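Local coordinates for protein acyl-CoA dehydrogenase (Thermus thermophilus, PDB 2Z1Q) that probably catalyses the FAD-dependent oxidation of saturated acyl-CoA to 2,3-dehydroacyl-CoA, passing the electrons to an acceptor, at residues V63-R67 with S139-I143; E475-A481 with V528-L532. All coordinates share one frame. Numbering follows the deposited sequence.

Interaction 1. Residues V63-R67 with S139-I143; sequences VPLMR and SGEWI
Gly140 lets helix 62-71 come close to the loop after helix 134-139, a worked example of contact through a residue without a side chain. One helical turn is set by Arg67 N to Val63 O, 2.9 Å. Val63 (chi1 t) places CG2 4.2 Å from Ile143 CD1. Met66, t at chi1, packs its CG 4.1 Å from Ile143 CG1, while its far end runs off to helix 106-117. Arg67 sets the register, its CA 4.7 Å from that of Gly140. Gly140 (phi 98°, psi -3°) is the first residue to leave helix 134-139; a beta carbon there would clash with Met66 O and jam against Ser139 O. Arg67 bends back (chi2 p), bringing CD 3.1 Å from Gly140 O and laying one guanidinium face over Glu141 O, 3.0 Å from NH1 at a poor hydrogen-bonding angle. Ile143 (m, t) then leads into strand 144-147, where the N-terminal helical domain passes into the beta domain. The chemistry implies cohesion from apolar packing and a guanidinium near backbone carbonyls.

Interaction 2. Residues E475-A481 with V528-L532; sequences EQEVLGA and VLPRL. With FAD (flavin-adenine dinucleotide), chain D.
Adjacent residues at the start of helix 476-502 take different partners: Glu475, at the N-cap position, forms a salt bridge with Arg531, while Gln476 reaches the cofactor, its NE2 donating to FAD N1A at 2.6 Å. Residues 476-481 are helical, with Leu479 N to Glu475 O at 3.0 Å and Ala481 N to Glu477 O at 3.0 Å. Glu475 (m, m) sets OE2 3.0 Å from Arg531 NE, near the guanidinium plane; weak bonds of 3.4 Å link Arg531 NH2 to both Glu475 OE1 and OE2. Arg531 is t at chi1 and p at chi2. The contact belongs to the helical C-terminal region of this acyl-CoA dehydrogenase, where helix 476-502 lies against the loop between helices 505-528 and 535-547. Residues 529-531 have helical phi/psi without the regular bonds; Leu532 N meets Leu529 O at 2.7 Å. Val478 faces Val528, CA to CA 5.6 Å. Val528 (m) directs CG2 to Ala481 CB, 3.6 Å; Val478 (t) brings CG2 4.2 Å from Leu532 CD2. Leu301 N of the second subunit hydrogen-bonds to Gln476 OE1, and its Arg561 salt-bridges Glu477.

How the interactions relate
The two contacts lie in different domains of this multidomain enzyme, on opposite sides of the chain's centre, about 47 Å apart between centres and about 34 Å between nearest atoms, and share no helix or strand. They come in series: interaction 1 closes within the N-terminal part, the mixed sheet and long helices follow, and interaction 2 opens only in the C-terminal helices. They stand at different distances from the same FAD, interaction 1 nearer its flavin end and interaction 2 at its adenine. The side chain of Ile143 in interaction 1 is about 10 Å from FAD, whereas Gln476 of interaction 2 binds the adenine directly, beside the second subunit, whose Arg289 and Gly375 also bind that FAD.

Interaction 1. Residues V63-R67 with S139-I143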
loop_
_atom_site.group_PDB
_atom_site.type_symbol
_atom_site.label_atom_id
_atom_site.label_comp_id
_atom_site.label_asym_id
_atom_site.label_seq_id
_atom_site.Cartn_x
_atom_site.Cartn_y
_atom_site.Cartn_z
ATOM N N VAL B 63 31.083 -2.654 2.544
ATOM C CA VAL B 63 32.400 -2.488 1.925
ATOM C C VAL B 63 32.951 -3.800 1.367
ATOM O O VAL B 63 33.264 -3.902 0.188
ATOM C CB VAL B 63 33.410 -1.874 2.914
ATOM C CG1 VAL B 63 34.762 -1.698 2.249
ATOM C CG2 VAL B 63 32.899 -0.529 3.407
ATOM N N PRO B 64 33.082 -4.824 2.219
ATOM C CA PRO B 64 33.599 -6.082 1.689
ATOM C C PRO B 64 32.668 -6.662 0.612
ATOM O O PRO B 64 33.139 -7.257 -0.360
ATOM C CB PRO B 64 33.708 -6.961 2.938
ATOM C CG PRO B 64 32.630 -6.408 3.836
ATOM C CD PRO B 64 32.825 -4.924 3.662
ATOM N N LEU B 65 31.354 -6.487 0.778
ATOM C CA LEU B 65 30.392 -6.985 -0.210
ATOM C C LEU B 65 30.574 -6.281 -1.539
ATOM O O LEU B 65 30.467 -6.891 -2.599
ATOM C CB LEU B 65 28.956 -6.771 0.260
ATOM C CG LEU B 65 28.389 -7.856 1.174
ATOM C CD1 LEU B 65 27.049 -7.404 1.715
ATOM C CD2 LEU B 65 28.242 -9.170 0.404
ATOM N N MET B 66 30.851 -4.988 -1.479
ATOM C CA MET B 66 31.032 -4.209 -2.686
ATOM C C MET B 66 32.348 -4.626 -3.360
ATOM O O MET B 66 32.444 -4.645 -4.592
ATOM C CB MET B 66 31.010 -2.713 -2.338
ATOM C CG MET B 66 30.626 -1.782 -3.498
ATOM S SD MET B 66 28.860 -1.743 -3.993
ATOM C CE MET B 66 28.693 -3.277 -4.864
ATOM N N ARG B 67 33.356 -4.972 -2.558
ATOM C CA ARG B 67 34.638 -5.420 -3.097
ATOM C C ARG B 67 34.409 -6.737 -3.845
ATOM O O ARG B 67 34.892 -6.918 -4.959
ATOM C CB ARG B 67 35.649 -5.650 -1.971
ATOM C CG ARG B 67 36.766 -4.624 -1.864
ATOM C CD ARG B 67 36.268 -3.247 -1.433
ATOM N NE ARG B 67 37.327 -2.499 -0.759
ATOM C CZ ARG B 67 37.236 -1.226 -0.388
ATOM N NH1 ARG B 67 36.127 -0.538 -0.627
ATOM N NH2 ARG B 67 38.252 -0.646 0.237
ATOM N N SER B 139 36.465 -1.371 -9.812
ATOM C CA SER B 139 36.985 -2.526 -9.105
ATOM C C SER B 139 36.297 -2.720 -7.757
ATOM O O SER B 139 36.259 -3.831 -7.232
ATOM C CB SER B 139 38.477 -2.342 -8.867
ATOM O OG SER B 139 38.695 -1.142 -8.150
ATOM N N GLY B 140 35.758 -1.639 -7.204
ATOM C CA GLY B 140 35.102 -1.716 -5.913
ATOM C C GLY B 140 36.039 -1.258 -4.801
ATOM O O GLY B 140 35.655 -1.214 -3.632
ATOM N N GLU B 141 37.276 -0.925 -5.161
ATOM C CA GLU B 141 38.239 -0.467 -4.175
ATOM C C GLU B 141 37.691 0.829 -3.589
ATOM O O GLU B 141 37.830 1.104 -2.396
ATOM C CB GLU B 141 39.600 -0.245 -4.836
ATOM C CG GLU B 141 40.561 0.580 -3.992
ATOM C CD GLU B 141 41.998 0.461 -4.460
ATOM O OE1 GLU B 141 42.251 0.610 -5.678
ATOM O OE2 GLU B 141 42.876 0.226 -3.605
ATOM N N TRP B 142 37.039 1.610 -4.440
ATOM C CA TRP B 142 36.450 2.870 -4.024
ATOM C C TRP B 142 34.942 2.897 -4.269
ATOM O O TRP B 142 34.471 2.554 -5.361
ATOM C CB TRP B 142 37.148 4.001 -4.756
ATOM C CG TRP B 142 38.347 4.503 -4.028
ATOM C CD1 TRP B 142 39.143 3.801 -3.168
ATOM C CD2 TRP B 142 38.869 5.829 -4.066
ATOM N NE1 TRP B 142 40.132 4.613 -2.664
ATOM C CE2 TRP B 142 39.986 5.865 -3.201
ATOM C CE3 TRP B 142 38.498 6.997 -4.748
ATOM C CZ2 TRP B 142 40.734 7.025 -2.999
ATOM C CZ3 TRP B 142 39.237 8.146 -4.547
ATOM C CH2 TRP B 142 40.343 8.154 -3.679
ATOM N N ILE B 143 34.181 3.282 -3.244
ATOM C CA ILE B 143 32.729 3.360 -3.339
ATOM C C ILE B 143 32.329 4.801 -3.617
ATOM O O ILE B 143 32.854 5.724 -2.996
ATOM C CB ILE B 143 32.063 2.880 -2.029
ATOM C CG1 ILE B 143 32.483 1.435 -1.750
ATOM C CG2 ILE B 143 30.540 2.950 -2.140
ATOM C CD1 ILE B 143 32.003 0.902 -0.430
#

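Interaction 2. Residues E475-A481 with V528-L532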
loop_
_atom_site.group_PDB
_atom_site.type_symbol
_atom_site.label_atom_id
_atom_site.label_comp_id
_atom_site.label_asym_id
_atom_site.label_seq_id
_atom_site.Cartn_x
_atom_site.Cartn_y
_atom_site.Cartn_z
ATOM N N GLU B 475 -2.403 21.857 -15.455
ATOM C CA GLU B 475 -3.428 20.809 -15.374
ATOM C C GLU B 475 -2.797 19.438 -15.183
ATOM O O GLU B 475 -2.913 18.555 -16.038
ATOM C CB GLU B 475 -4.278 20.812 -16.642
ATOM C CG GLU B 475 -4.913 22.157 -16.939
ATOM C CD GLU B 475 -5.981 22.516 -15.936
ATOM O OE1 GLU B 475 -6.110 23.711 -15.601
ATOM O OE2 GLU B 475 -6.701 21.598 -15.491
ATOM N N GLN B 476 -2.140 19.263 -14.044
ATOM C CA GLN B 476 -1.462 18.017 -13.718
ATOM C C GLN B 476 -2.354 16.797 -13.630
ATOM O O GLN B 476 -1.902 15.694 -13.957
ATOM C CB GLN B 476 -0.706 18.168 -12.406
ATOM C CG GLN B 476 0.351 19.228 -12.449
ATOM C CD GLN B 476 1.125 19.304 -11.159
ATOM O OE1 GLN B 476 0.646 18.867 -10.110
ATOM N NE2 GLN B 476 2.319 19.875 -11.218
ATOM N N GLU B 477 -3.594 16.968 -13.161
ATOM C CA GLU B 477 -4.499 15.832 -13.065
ATOM C C GLU B 477 -4.714 15.336 -14.489
ATOM O O GLU B 477 -4.580 14.147 -14.766
ATOM C CB GLU B 477 -5.846 16.207 -12.418
ATOM C CG GLU B 477 -5.791 16.620 -10.950
ATOM C CD GLU B 477 -5.609 18.096 -10.790
ATOM O OE1 GLU B 477 -6.199 18.650 -9.838
ATOM O OE2 GLU B 477 -4.880 18.696 -11.612
ATOM N N VAL B 478 -5.026 16.253 -15.398
ATOM C CA VAL B 478 -5.200 15.878 -16.795
ATOM C C VAL B 478 -3.951 15.162 -17.325
ATOM O O VAL B 478 -4.059 14.130 -17.983
ATOM C CB VAL B 478 -5.446 17.114 -17.670
ATOM C CG1 VAL B 478 -5.579 16.689 -19.127
ATOM C CG2 VAL B 478 -6.695 17.857 -17.191
ATOM N N LEU B 479 -2.763 15.690 -17.054
ATOM C CA LEU B 479 -1.557 15.046 -17.553
ATOM C C LEU B 479 -1.370 13.647 -16.987
ATOM O O LEU B 479 -0.914 12.743 -17.689
ATOM C CB LEU B 479 -0.319 15.896 -17.244
ATOM C CG LEU B 479 -0.275 17.257 -17.943
ATOM C CD1 LEU B 479 1.102 17.848 -17.801
ATOM C CD2 LEU B 479 -0.613 17.101 -19.412
ATOM N N GLY B 480 -1.729 13.485 -15.716
ATOM C CA GLY B 480 -1.601 12.201 -15.053
ATOM C C GLY B 480 -2.482 11.119 -15.653
ATOM O O GLY B 480 -2.031 9.987 -15.862
ATOM N N ALA B 481 -3.744 11.459 -15.900
ATOM C CA ALA B 481 -4.667 10.507 -16.497
ATOM C C ALA B 481 -4.087 10.134 -17.876
ATOM O O ALA B 481 -4.107 8.978 -18.273
ATOM C CB ALA B 481 -6.073 11.132 -16.632
ATOM N N VAL B 528 -11.252 13.071 -16.336
ATOM C CA VAL B 528 -10.579 14.338 -16.625
ATOM C C VAL B 528 -11.110 15.039 -17.866
ATOM O O VAL B 528 -10.669 16.137 -18.198
ATOM C CB VAL B 528 -9.039 14.158 -16.779
ATOM C CG1 VAL B 528 -8.448 13.632 -15.483
ATOM C CG2 VAL B 528 -8.724 13.226 -17.943
ATOM N N LEU B 529 -12.060 14.418 -18.550
ATOM C CA LEU B 529 -12.625 15.004 -19.759
ATOM C C LEU B 529 -13.577 16.176 -19.486
ATOM O O LEU B 529 -13.525 17.198 -20.174
ATOM C CB LEU B 529 -13.311 13.911 -20.578
ATOM C CG LEU B 529 -12.711 13.606 -21.958
ATOM C CD1 LEU B 529 -11.280 14.119 -22.096
ATOM C CD2 LEU B 529 -12.764 12.112 -22.166
ATOM N N PRO B 530 -14.453 16.044 -18.480
ATOM C CA PRO B 530 -15.391 17.123 -18.149
ATOM C C PRO B 530 -14.625 18.422 -17.878
ATOM O O PRO B 530 -15.209 19.516 -17.874
ATOM C CB PRO B 530 -16.092 16.596 -16.895
ATOM C CG PRO B 530 -16.064 15.104 -17.089
ATOM C CD PRO B 530 -14.674 14.864 -17.622
ATOM N N ARG B 531 -13.313 18.299 -17.665
ATOM C CA ARG B 531 -12.451 19.447 -17.387
ATOM C C ARG B 531 -12.020 20.154 -18.674
ATOM O O ARG B 531 -11.653 21.341 -18.655
ATOM C CB ARG B 531 -11.205 18.996 -16.614
ATOM C CG ARG B 531 -10.201 20.099 -16.290
ATOM C CD ARG B 531 -10.676 21.012 -15.166
ATOM N NE ARG B 531 -9.600 21.898 -14.728
ATOM C CZ ARG B 531 -9.615 22.623 -13.608
ATOM N NH1 ARG B 531 -10.664 22.578 -12.787
ATOM N NH2 ARG B 531 -8.569 23.377 -13.290
ATOM N N LEU B 532 -12.081 19.422 -19.785
ATOM C CA LEU B 532 -11.680 19.925 -21.095
ATOM C C LEU B 532 -12.854 20.276 -22.020
ATOM O O LEU B 532 -12.737 21.155 -22.867
ATOM C CB LEU B 532 -10.797 18.887 -21.786
ATOM C CG LEU B 532 -9.674 18.316 -20.915
ATOM C CD1 LEU B 532 -8.866 17.286 -21.690
ATOM C CD2 LEU B 532 -8.783 19.451 -20.456
HETATM P PA FAD D . 8.970 16.380 -1.138
HETATM O O1A FAD D . 9.277 15.156 -0.441
HETATM O O2A FAD D . 9.884 17.690 -1.089
HETATM O O5B FAD D . 8.025 16.253 -2.379
HETATM C C5B FAD D . 6.674 16.109 -1.943
HETATM C C4B FAD D . 5.971 16.165 -3.280
HETATM O O4B FAD D . 6.597 15.993 -4.488
HETATM C C3B FAD D . 4.449 15.709 -3.420
HETATM O O3B FAD D . 3.566 16.727 -2.932
HETATM C C2B FAD D . 4.537 15.563 -4.994
HETATM O O2B FAD D . 3.310 15.733 -5.711
HETATM C C1B FAD D . 5.535 16.685 -5.037
HETATM N N9A FAD D . 5.843 17.446 -6.211
HETATM C C8A FAD D . 7.089 17.964 -6.413
HETATM N N7A FAD D . 7.120 18.641 -7.502
HETATM C C5A FAD D . 5.906 18.589 -8.090
HETATM C C6A FAD D . 5.347 19.137 -9.283
HETATM N N6A FAD D . 6.138 19.903 -10.116
HETATM N N1A FAD D . 4.041 18.871 -9.558
HETATM C C2A FAD D . 3.277 18.152 -8.742
HETATM N N3A FAD D . 3.774 17.647 -7.630
HETATM C C4A FAD D . 5.048 17.824 -7.246
HETATM N N1 FAD D . 19.542 11.938 -2.986
HETATM C C2 FAD D . 20.732 12.020 -3.619
HETATM O O2 FAD D . 21.032 13.075 -4.154
HETATM N N3 FAD D . 21.615 10.991 -3.668
HETATM C C4 FAD D . 21.361 9.776 -3.071
HETATM O O4 FAD D . 22.152 8.866 -3.113
HETATM C C4X FAD D . 20.077 9.623 -2.342
HETATM N N5 FAD D . 19.743 8.496 -1.692
HETATM C C5X FAD D . 18.581 8.400 -0.996
HETATM C C6 FAD D . 18.256 7.212 -0.249
HETATM C C7 FAD D . 17.068 7.158 0.500
HETATM C C7M FAD D . 16.749 5.913 1.304
HETATM C C8 FAD D . 16.167 8.270 0.509
HETATM C C8M FAD D . 14.883 8.257 1.309
HETATM C C9 FAD D . 16.463 9.407 -0.211
HETATM C C9A FAD D . 17.668 9.505 -0.971
HETATM N N10 FAD D . 17.969 10.697 -1.666
HETATM C C10 FAD D . 19.163 10.812 -2.348
HETATM C "C1'" FAD D . 16.995 11.754 -1.569
HETATM C "C2'" FAD D . 16.066 11.900 -2.783
HETATM O "O2'" FAD D . 16.792 12.286 -3.940
HETATM C "C3'" FAD D . 15.120 12.952 -2.299
HETATM O "O3'" FAD D . 14.430 12.407 -1.138
HETATM C "C4'" FAD D . 14.052 13.362 -3.275
HETATM O "O4'" FAD D . 14.567 13.947 -4.474
HETATM C "C5'" FAD D . 13.264 14.304 -2.439
HETATM O "O5'" FAD D . 12.175 14.804 -3.033
HETATM P P FAD D . 11.491 15.471 -1.744
HETATM O O1P FAD D . 11.405 14.418 -0.698
HETATM O O2P FAD D . 12.388 16.709 -1.187
HETATM O O3P FAD D . 10.016 15.907 -2.295
#